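Single-stranded-DNA-specific exonuclease RecJ (Thermus thermophilus, PDB 2ZXR) degrades single-stranded DNA in the 5' to 3' direction as an exonuclease that depends on divalent metal ions. Local coordinates at residues 4-9 with 532-537; 276-281 with 304-309; 381-386 with 411-416. One frame throughout, in Å; residues are numbered along the deposited sequence.

Contact 1 (4-9 with 532-537); sequences RVRWRV and ALEGGI
The R8 guanidinium has E534 CB over one face, 3.4 Å above its plane and displaced toward the rim. G535 N comes up obliquely, 3.6 Å from R8 NH1. The charged ends then meet as a salt bridge, with R8 NH2 2.6 Å from E534 OE1. The carboxylate is twisted out of the guanidinium plane by 52°, so the two groups do not pair flat. The R8 chain turns at its third torsion (chi3 -57°), which swings NE off the line of the chain. That NE also has a long, weak ion pair with E427.

Below the charged ends the backbones form a single parallel bridge around R8. E534 N donates to W7 O at 2.9 Å, in the carbonyl plane, and V9 N donates to E534 O at 2.9 Å. Beyond it, water 1 receives G536 N and donates to V9 O. G535 has a positive phi (134°), and its CA passes 4.0 Å from V9 O.

The apolar part is V9 CG2 against L533 CD2. At 3.2 Å the pair is tighter than a normal carbon contact, so the exact value is doubtful. F636 and R633 of helix 624-639 add to this side. W7 is held by D526 and by a cation-pi contact with R528.

Strand 5-9 is the outermost strand of its mixed sheet, with 426-433 on its inner side. The bridge, the ion pair and the water therefore give its outer edge polar partners from the linker leading to strand 541-543.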
loop_
_atom_site.group_PDB
_atom_site.type_symbol
_atom_site.label_atom_id
_atom_site.label_comp_id
_atom_site.label_asym_id
_atom_site.label_seq_id
_atom_site.Cartn_x
_atom_site.Cartn_y
_atom_site.Cartn_z
ATOM N N ARG A 4 -17.273 -2.844 -8.831
ATOM C CA ARG A 4 -16.119 -3.270 -9.609
ATOM C C ARG A 4 -14.932 -3.483 -8.648
ATOM O O ARG A 4 -13.765 -3.359 -9.034
ATOM C CB ARG A 4 -15.785 -2.230 -10.691
ATOM C CG ARG A 4 -16.655 -2.357 -11.943
ATOM C CD ARG A 4 -16.314 -1.331 -13.011
ATOM N NE ARG A 4 -16.788 0.001 -12.657
ATOM C CZ ARG A 4 -16.015 1.082 -12.623
ATOM N NH1 ARG A 4 -14.717 0.987 -12.918
ATOM N NH2 ARG A 4 -16.545 2.260 -12.310
ATOM N N VAL A 5 -15.259 -3.814 -7.398
ATOM C CA VAL A 5 -14.280 -4.071 -6.347
ATOM C C VAL A 5 -14.255 -5.566 -6.032
ATOM O O VAL A 5 -15.236 -6.103 -5.539
ATOM C CB VAL A 5 -14.642 -3.332 -5.021
ATOM C CG1 VAL A 5 -13.601 -3.648 -3.940
ATOM C CG2 VAL A 5 -14.732 -1.831 -5.253
ATOM N N ARG A 6 -13.139 -6.228 -6.301
ATOM C CA ARG A 6 -13.009 -7.659 -6.027
ATOM C C ARG A 6 -12.177 -7.910 -4.767
ATOM O O ARG A 6 -11.119 -7.303 -4.596
ATOM C CB ARG A 6 -12.307 -8.371 -7.201
ATOM C CG ARG A 6 -13.174 -8.692 -8.426
ATOM C CD ARG A 6 -13.982 -7.493 -8.902
ATOM N NE ARG A 6 -14.277 -7.540 -10.336
ATOM C CZ ARG A 6 -15.452 -7.218 -10.867
ATOM N NH1 ARG A 6 -16.460 -6.839 -10.083
ATOM N NH2 ARG A 6 -15.606 -7.222 -12.188
ATOM N N TRP A 7 -12.654 -8.784 -3.887
ATOM C CA TRP A 7 -11.878 -9.144 -2.699
ATOM C C TRP A 7 -11.153 -10.458 -3.007
ATOM O O TRP A 7 -11.744 -11.391 -3.550
ATOM C CB TRP A 7 -12.776 -9.357 -1.493
ATOM C CG TRP A 7 -13.379 -8.107 -0.940
ATOM C CD1 TRP A 7 -13.624 -6.944 -1.608
ATOM C CD2 TRP A 7 -13.913 -7.941 0.367
ATOM N NE1 TRP A 7 -14.294 -6.063 -0.793
ATOM C CE2 TRP A 7 -14.483 -6.649 0.424
ATOM C CE3 TRP A 7 -13.972 -8.761 1.501
ATOM C CZ2 TRP A 7 -15.103 -6.156 1.565
ATOM C CZ3 TRP A 7 -14.593 -8.268 2.647
ATOM C CH2 TRP A 7 -15.150 -6.978 2.667
ATOM N N ARG A 8 -9.874 -10.516 -2.669
ATOM C CA ARG A 8 -9.064 -11.698 -2.883
ATOM C C ARG A 8 -8.291 -12.066 -1.613
ATOM O O ARG A 8 -7.793 -11.185 -0.889
ATOM C CB ARG A 8 -8.068 -11.469 -4.016
ATOM C CG ARG A 8 -6.987 -12.548 -4.074
ATOM C CD ARG A 8 -6.041 -12.355 -5.245
ATOM N NE ARG A 8 -6.755 -12.334 -6.524
ATOM C CZ ARG A 8 -7.248 -13.411 -7.136
ATOM N NH1 ARG A 8 -7.105 -14.613 -6.589
ATOM N NH2 ARG A 8 -7.890 -13.286 -8.298
ATOM N N VAL A 9 -8.184 -13.364 -1.352
ATOM C CA VAL A 9 -7.452 -13.838 -0.188
ATOM C C VAL A 9 -6.070 -14.281 -0.625
ATOM O O VAL A 9 -5.931 -15.129 -1.515
ATOM C CB VAL A 9 -8.166 -15.027 0.483
ATOM C CG1 VAL A 9 -7.384 -15.476 1.697
ATOM C CG2 VAL A 9 -9.571 -14.628 0.890
ATOM N N ALA A 532 -18.744 -12.846 -4.065
ATOM C CA ALA A 532 -17.685 -13.603 -4.706
ATOM C C ALA A 532 -16.434 -13.270 -3.914
ATOM O O ALA A 532 -16.243 -12.119 -3.505
ATOM C CB ALA A 532 -17.526 -13.160 -6.170
ATOM N N LEU A 533 -15.597 -14.275 -3.685
ATOM C CA LEU A 533 -14.368 -14.088 -2.930
ATOM C C LEU A 533 -13.287 -14.843 -3.678
ATOM O O LEU A 533 -13.346 -16.056 -3.771
ATOM C CB LEU A 533 -14.552 -14.669 -1.532
ATOM C CG LEU A 533 -13.754 -14.078 -0.370
ATOM C CD1 LEU A 533 -13.987 -14.926 0.892
ATOM C CD2 LEU A 533 -12.280 -14.032 -0.736
ATOM N N GLU A 534 -12.310 -14.129 -4.228
ATOM C CA GLU A 534 -11.235 -14.765 -4.975
ATOM C C GLU A 534 -10.168 -15.403 -4.094
ATOM O O GLU A 534 -9.919 -14.957 -2.971
ATOM C CB GLU A 534 -10.568 -13.751 -5.901
ATOM C CG GLU A 534 -11.519 -13.073 -6.868
ATOM C CD GLU A 534 -10.841 -12.704 -8.177
ATOM O OE1 GLU A 534 -9.990 -11.779 -8.179
ATOM O OE2 GLU A 534 -11.153 -13.355 -9.208
ATOM N N GLY A 535 -9.541 -16.455 -4.602
ATOM C CA GLY A 535 -8.494 -17.114 -3.853
ATOM C C GLY A 535 -8.592 -18.620 -3.817
ATOM O O GLY A 535 -9.568 -19.205 -4.270
ATOM N N GLY A 536 -7.570 -19.255 -3.258
ATOM C CA GLY A 536 -7.573 -20.700 -3.170
ATOM C C GLY A 536 -6.839 -21.306 -4.340
ATOM O O GLY A 536 -6.322 -20.583 -5.186
ATOM N N ILE A 537 -6.796 -22.631 -4.396
ATOM C CA ILE A 537 -6.106 -23.332 -5.475
ATOM C C ILE A 537 -7.144 -24.027 -6.377
ATOM O O ILE A 537 -8.358 -23.910 -6.145
ATOM C CB ILE A 537 -5.179 -24.399 -4.880
ATOM C CG1 ILE A 537 -6.023 -25.366 -4.036
ATOM C CG2 ILE A 537 -4.084 -23.741 -4.017
ATOM C CD1 ILE A 537 -5.249 -26.477 -3.438
HETATM O O HOH W 1 -5.801 -17.677 -1.668
#

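Contact 2 (276-281 with 304-309); sequences SRLGEA and HRLNAR
The E280 carboxylate is shared between two cations. Across the contact its OE1 has only a long salt bridge to R305 NH2, at 3.6 Å. The carboxylate sits at the edge of the R305 guanidinium, with OE2 in its plane, and the two planes are 41° apart. Both charges have a stronger partner outside, since E280 OE2 makes a salt bridge with K283 NZ and R305 NH1 makes one with E302 OE1. The charge across the gap is therefore probably a secondary attraction.

L306 carries the apolar part. Its CD2 lies 3.5 Å from E280 OE1 and 3.9 Å from L278 CD2. Its CD1 meets E280 CB, so the leucine tip lies against both the stem and the head of the glutamate. E280 extends straight beyond CG (chi2 -179°), and this carries its CD past L306 toward R305.

L278 CD2 reaches the helix backbone, 3.3 Å from L306 O. The same methyl touches R309 CG at 3.8 Å, and the two side chains cross at about a right angle. On another flank, water 2 joins R277 NE to N307 OD1, but both of its bonds are weak.

Helix 261-277 ends here. G279, with phi 77°, is the C-prime residue: its N bonds to S276 O, while E280 N returns to A275 O. S276 OG bonds to the carbonyls of D80 and Y81. The arrangement is a Schellman motif whose apolar L278 packs on the middle of long helix 293-321, with the E280 side chain about 10 Å from that of D80, a ligand of the first manganese site.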
loop_
_atom_site.group_PDB
_atom_site.type_symbol
_atom_site.label_atom_id
_atom_site.label_comp_id
_atom_site.label_asym_id
_atom_site.label_seq_id
_atom_site.Cartn_x
_atom_site.Cartn_y
_atom_site.Cartn_z
ATOM N N SER A 276 5.015 24.861 -3.438
ATOM C CA SER A 276 5.429 24.762 -4.813
ATOM C C SER A 276 4.241 24.838 -5.771
ATOM O O SER A 276 4.291 25.588 -6.740
ATOM C CB SER A 276 6.206 23.463 -5.025
ATOM O OG SER A 276 6.521 23.309 -6.394
ATOM N N ARG A 277 3.178 24.075 -5.506
ATOM C CA ARG A 277 2.014 24.083 -6.386
ATOM C C ARG A 277 1.469 25.504 -6.473
ATOM O O ARG A 277 0.872 25.872 -7.466
ATOM C CB ARG A 277 0.884 23.173 -5.869
ATOM C CG ARG A 277 1.206 21.693 -5.581
ATOM C CD ARG A 277 0.122 21.138 -4.579
ATOM N NE ARG A 277 0.357 19.785 -4.051
ATOM C CZ ARG A 277 0.467 18.685 -4.806
ATOM N NH1 ARG A 277 0.357 18.776 -6.124
ATOM N NH2 ARG A 277 0.703 17.496 -4.253
ATOM N N LEU A 278 1.680 26.300 -5.425
ATOM C CA LEU A 278 1.175 27.666 -5.395
ATOM C C LEU A 278 2.176 28.773 -5.804
ATOM O O LEU A 278 1.928 29.965 -5.602
ATOM C CB LEU A 278 0.578 27.945 -4.002
ATOM C CG LEU A 278 -0.958 27.926 -3.897
ATOM C CD1 LEU A 278 -1.562 26.909 -4.863
ATOM C CD2 LEU A 278 -1.385 27.646 -2.462
ATOM N N GLY A 279 3.297 28.386 -6.391
ATOM C CA GLY A 279 4.268 29.387 -6.803
ATOM C C GLY A 279 5.121 29.980 -5.692
ATOM O O GLY A 279 5.686 31.066 -5.856
ATOM N N GLU A 280 5.217 29.313 -4.550
ATOM C CA GLU A 280 6.076 29.847 -3.495
ATOM C C GLU A 280 7.077 28.785 -3.027
ATOM O O GLU A 280 7.348 28.640 -1.842
ATOM C CB GLU A 280 5.239 30.426 -2.330
ATOM C CG GLU A 280 4.568 31.781 -2.702
ATOM C CD GLU A 280 3.723 32.441 -1.593
ATOM O OE1 GLU A 280 2.532 32.757 -1.863
ATOM O OE2 GLU A 280 4.221 32.678 -0.464
ATOM N N ALA A 281 7.644 28.064 -3.990
ATOM C CA ALA A 281 8.643 27.022 -3.709
ATOM C C ALA A 281 9.857 27.541 -2.901
ATOM O O ALA A 281 10.407 26.809 -2.083
ATOM C CB ALA A 281 9.108 26.362 -5.021
ATOM N N HIS A 304 1.786 26.592 6.376
ATOM C CA HIS A 304 0.438 26.240 6.846
ATOM C C HIS A 304 -0.621 27.034 6.087
ATOM O O HIS A 304 -1.677 26.498 5.736
ATOM C CB HIS A 304 0.284 26.509 8.338
ATOM C CG HIS A 304 1.007 25.520 9.197
ATOM N ND1 HIS A 304 1.316 25.761 10.523
ATOM C CD2 HIS A 304 1.443 24.267 8.930
ATOM C CE1 HIS A 304 1.900 24.689 11.033
ATOM N NE2 HIS A 304 1.987 23.768 10.086
ATOM N N ARG A 305 -0.319 28.304 5.812
ATOM C CA ARG A 305 -1.240 29.151 5.095
ATOM C C ARG A 305 -1.374 28.719 3.641
ATOM O O ARG A 305 -2.471 28.687 3.093
ATOM C CB ARG A 305 -0.786 30.607 5.147
ATOM C CG ARG A 305 -1.906 31.549 4.743
ATOM C CD ARG A 305 -1.384 32.844 4.158
ATOM N NE ARG A 305 -0.668 32.604 2.912
ATOM C CZ ARG A 305 0.550 33.061 2.670
ATOM N NH1 ARG A 305 1.160 33.781 3.600
ATOM N NH2 ARG A 305 1.151 32.798 1.513
ATOM N N LEU A 306 -0.256 28.389 3.007
ATOM C CA LEU A 306 -0.312 27.961 1.616
ATOM C C LEU A 306 -1.104 26.647 1.482
ATOM O O LEU A 306 -1.893 26.475 0.543
ATOM C CB LEU A 306 1.106 27.787 1.057
ATOM C CG LEU A 306 1.834 29.110 0.794
ATOM C CD1 LEU A 306 3.333 28.877 0.831
ATOM C CD2 LEU A 306 1.374 29.711 -0.573
ATOM N N ASN A 307 -0.884 25.726 2.414
ATOM C CA ASN A 307 -1.592 24.447 2.390
ATOM C C ASN A 307 -3.106 24.643 2.603
ATOM O O ASN A 307 -3.913 23.934 2.007
ATOM C CB ASN A 307 -1.035 23.520 3.468
ATOM C CG ASN A 307 -1.563 22.105 3.343
ATOM O OD1 ASN A 307 -1.330 21.423 2.338
ATOM N ND2 ASN A 307 -2.275 21.656 4.364
ATOM N N ALA A 308 -3.476 25.611 3.440
ATOM C CA ALA A 308 -4.890 25.906 3.689
ATOM C C ALA A 308 -5.508 26.492 2.419
ATOM O O ALA A 308 -6.679 26.250 2.109
ATOM C CB ALA A 308 -5.045 26.906 4.860
ATOM N N ARG A 309 -4.713 27.262 1.681
ATOM C CA ARG A 309 -5.180 27.852 0.430
ATOM C C ARG A 309 -5.368 26.723 -0.596
ATOM O O ARG A 309 -6.405 26.623 -1.236
ATOM C CB ARG A 309 -4.168 28.890 -0.063
ATOM C CG ARG A 309 -4.474 29.543 -1.423
ATOM C CD ARG A 309 -5.856 30.228 -1.459
ATOM N NE ARG A 309 -6.047 30.974 -2.706
ATOM C CZ ARG A 309 -7.215 31.443 -3.139
ATOM N NH1 ARG A 309 -8.323 31.248 -2.430
ATOM N NH2 ARG A 309 -7.283 32.105 -4.290
HETATM O O HOH W 2 -0.582 20.164 -0.811
#

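Contact 3 (381-386 with 411-416); sequences LRSAED and KARVEA
A384 CB packs closely on the R413 stem, 3.3 Å from CG, and this is the tight part of the contact. The same methyl reaches V414 CG1 more loosely, at 4.4 Å. A384 and V414 are buried.

The R413 chain leaves the helix with CG anti to the backbone N, then folds at CD and again at NE (chi2 75°, chi3 71°). The double bend lets the stem lie by A384 while the guanidinium meets the end of helix 377-383 and the 3-10 segment after it. There NH1 is gripped twice. It donates to a lone pair of S383 O at 2.9 Å, almost in the guanidinium plane. It also donates to the syn lone pair of D386 OD1 at 3.0 Å.

Both helices belong to the DHHA1 domain. They lean on its mixed sheet, where L381 touches F360, A398 and F400 and V414 touches F360 and V333.

Toward solvent the contact becomes polar. The D386 carboxylate and the R413 guanidinium lie nearly coplanar, 3° apart, as a salt bridge. Only two approaches here are loose. The second bond of this pair, R413 NH2 to D386 OD1, is weak at 3.4 Å. S383 OG stays 4.3 Å from R413 CG and bonds instead to A380 O of its own helix.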
loop_
_atom_site.group_PDB
_atom_site.type_symbol
_atom_site.label_atom_id
_atom_site.label_comp_id
_atom_site.label_asym_id
_atom_site.label_seq_id
_atom_site.Cartn_x
_atom_site.Cartn_y
_atom_site.Cartn_z
ATOM N N LEU A 381 -3.499 10.171 -24.194
ATOM C CA LEU A 381 -3.176 11.479 -24.737
ATOM C C LEU A 381 -2.583 11.277 -26.126
ATOM O O LEU A 381 -2.844 12.056 -27.049
ATOM C CB LEU A 381 -2.166 12.220 -23.849
ATOM C CG LEU A 381 -2.644 12.616 -22.443
ATOM C CD1 LEU A 381 -1.572 13.515 -21.774
ATOM C CD2 LEU A 381 -3.989 13.353 -22.528
ATOM N N ARG A 382 -1.772 10.230 -26.272
ATOM C CA ARG A 382 -1.169 9.951 -27.570
ATOM C C ARG A 382 -2.262 9.752 -28.612
ATOM O O ARG A 382 -2.151 10.254 -29.713
ATOM C CB ARG A 382 -0.284 8.704 -27.499
ATOM C CG ARG A 382 0.380 8.323 -28.815
ATOM C CD ARG A 382 1.696 7.627 -28.525
ATOM N NE ARG A 382 2.483 8.480 -27.630
ATOM C CZ ARG A 382 3.393 8.039 -26.762
ATOM N NH1 ARG A 382 3.638 6.740 -26.669
ATOM N NH2 ARG A 382 4.043 8.902 -25.976
ATOM N N SER A 383 -3.328 9.049 -28.261
ATOM C CA SER A 383 -4.411 8.813 -29.209
ATOM C C SER A 383 -5.042 10.112 -29.690
ATOM O O SER A 383 -5.659 10.142 -30.745
ATOM C CB SER A 383 -5.501 7.909 -28.598
ATOM O OG SER A 383 -6.384 8.614 -27.728
ATOM N N ALA A 384 -4.894 11.188 -28.924
ATOM C CA ALA A 384 -5.464 12.483 -29.312
ATOM C C ALA A 384 -4.370 13.551 -29.480
ATOM O O ALA A 384 -4.661 14.748 -29.413
ATOM C CB ALA A 384 -6.447 12.932 -28.239
ATOM N N GLU A 385 -3.131 13.124 -29.730
ATOM C CA GLU A 385 -2.006 14.055 -29.803
ATOM C C GLU A 385 -2.011 15.196 -30.818
ATOM O O GLU A 385 -1.421 16.256 -30.564
ATOM C CB GLU A 385 -0.691 13.282 -29.932
ATOM C CG GLU A 385 -0.454 12.649 -31.288
ATOM C CD GLU A 385 0.799 11.787 -31.292
ATOM O OE1 GLU A 385 1.887 12.296 -30.929
ATOM O OE2 GLU A 385 0.690 10.596 -31.653
ATOM N N ASP A 386 -2.657 15.006 -31.957
ATOM C CA ASP A 386 -2.693 16.072 -32.956
ATOM C C ASP A 386 -3.357 17.332 -32.375
ATOM O O ASP A 386 -3.089 18.453 -32.820
ATOM C CB ASP A 386 -3.480 15.611 -34.190
ATOM C CG ASP A 386 -4.913 15.220 -33.853
ATOM O OD1 ASP A 386 -5.123 14.228 -33.117
ATOM O OD2 ASP A 386 -5.848 15.909 -34.317
ATOM N N LYS A 411 -12.338 15.472 -25.857
ATOM C CA LYS A 411 -13.192 14.605 -25.061
ATOM C C LYS A 411 -13.689 13.363 -25.800
ATOM O O LYS A 411 -13.566 12.251 -25.283
ATOM C CB LYS A 411 -14.396 15.395 -24.534
ATOM C CG LYS A 411 -15.425 14.598 -23.736
ATOM C CD LYS A 411 -16.461 15.561 -23.171
ATOM C CE LYS A 411 -17.301 14.963 -22.063
ATOM N NZ LYS A 411 -18.481 14.165 -22.526
ATOM N N ALA A 412 -14.247 13.540 -27.001
ATOM C CA ALA A 412 -14.766 12.389 -27.745
ATOM C C ALA A 412 -13.651 11.399 -28.009
ATOM O O ALA A 412 -13.829 10.183 -27.897
ATOM C CB ALA A 412 -15.397 12.840 -29.070
ATOM N N ARG A 413 -12.497 11.941 -28.367
ATOM C CA ARG A 413 -11.328 11.144 -28.653
ATOM C C ARG A 413 -10.892 10.289 -27.451
ATOM O O ARG A 413 -10.746 9.058 -27.564
ATOM C CB ARG A 413 -10.184 12.067 -29.050
ATOM C CG ARG A 413 -9.013 11.351 -29.647
ATOM C CD ARG A 413 -9.367 10.951 -31.068
ATOM N NE ARG A 413 -9.412 12.124 -31.927
ATOM C CZ ARG A 413 -8.334 12.699 -32.453
ATOM N NH1 ARG A 413 -7.128 12.204 -32.219
ATOM N NH2 ARG A 413 -8.463 13.787 -33.203
ATOM N N VAL A 414 -10.677 10.914 -26.296
ATOM C CA VAL A 414 -10.234 10.107 -25.168
ATOM C C VAL A 414 -11.318 9.161 -24.700
ATOM O O VAL A 414 -11.016 8.055 -24.264
ATOM C CB VAL A 414 -9.678 10.963 -23.988
ATOM C CG1 VAL A 414 -8.517 11.815 -24.490
ATOM C CG2 VAL A 414 -10.734 11.785 -23.363
ATOM N N GLU A 415 -12.577 9.573 -24.803
ATOM C CA GLU A 415 -13.677 8.695 -24.408
ATOM C C GLU A 415 -13.660 7.436 -25.272
ATOM O O GLU A 415 -13.958 6.331 -24.790
ATOM C CB GLU A 415 -15.035 9.378 -24.590
ATOM C CG GLU A 415 -15.341 10.485 -23.613
ATOM C CD GLU A 415 -16.686 11.147 -23.903
ATOM O OE1 GLU A 415 -17.287 10.844 -24.952
ATOM O OE2 GLU A 415 -17.150 11.973 -23.099
ATOM N N ALA A 416 -13.318 7.613 -26.548
ATOM C CA ALA A 416 -13.266 6.510 -27.498
ATOM C C ALA A 416 -12.069 5.643 -27.220
ATOM O O ALA A 416 -12.124 4.434 -27.386
ATOM C CB ALA A 416 -13.209 7.036 -28.949
#

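In the fold
Contact 1 is partly buried and joins the N-terminal strand to the loop before strand 541-543, 523 residues away. Contacts 2 and 3 each set the end of one helix and the turn after it on a second helix, 23 and 25 residues on. Both nest inside contact 1's loop. Contact 1 relies on backbone bonding at a sheet edge. Contact 2 lies at the surface, on the opposite side of the chain's centre from contact 1, and uses leucines with only a long ion pair. Contact 3 is partly buried in the DHHA1 domain and adds firm arginine bonds to helix packing. No two contacts touch; nearest atoms of 1 and 3 are about 13 Å apart.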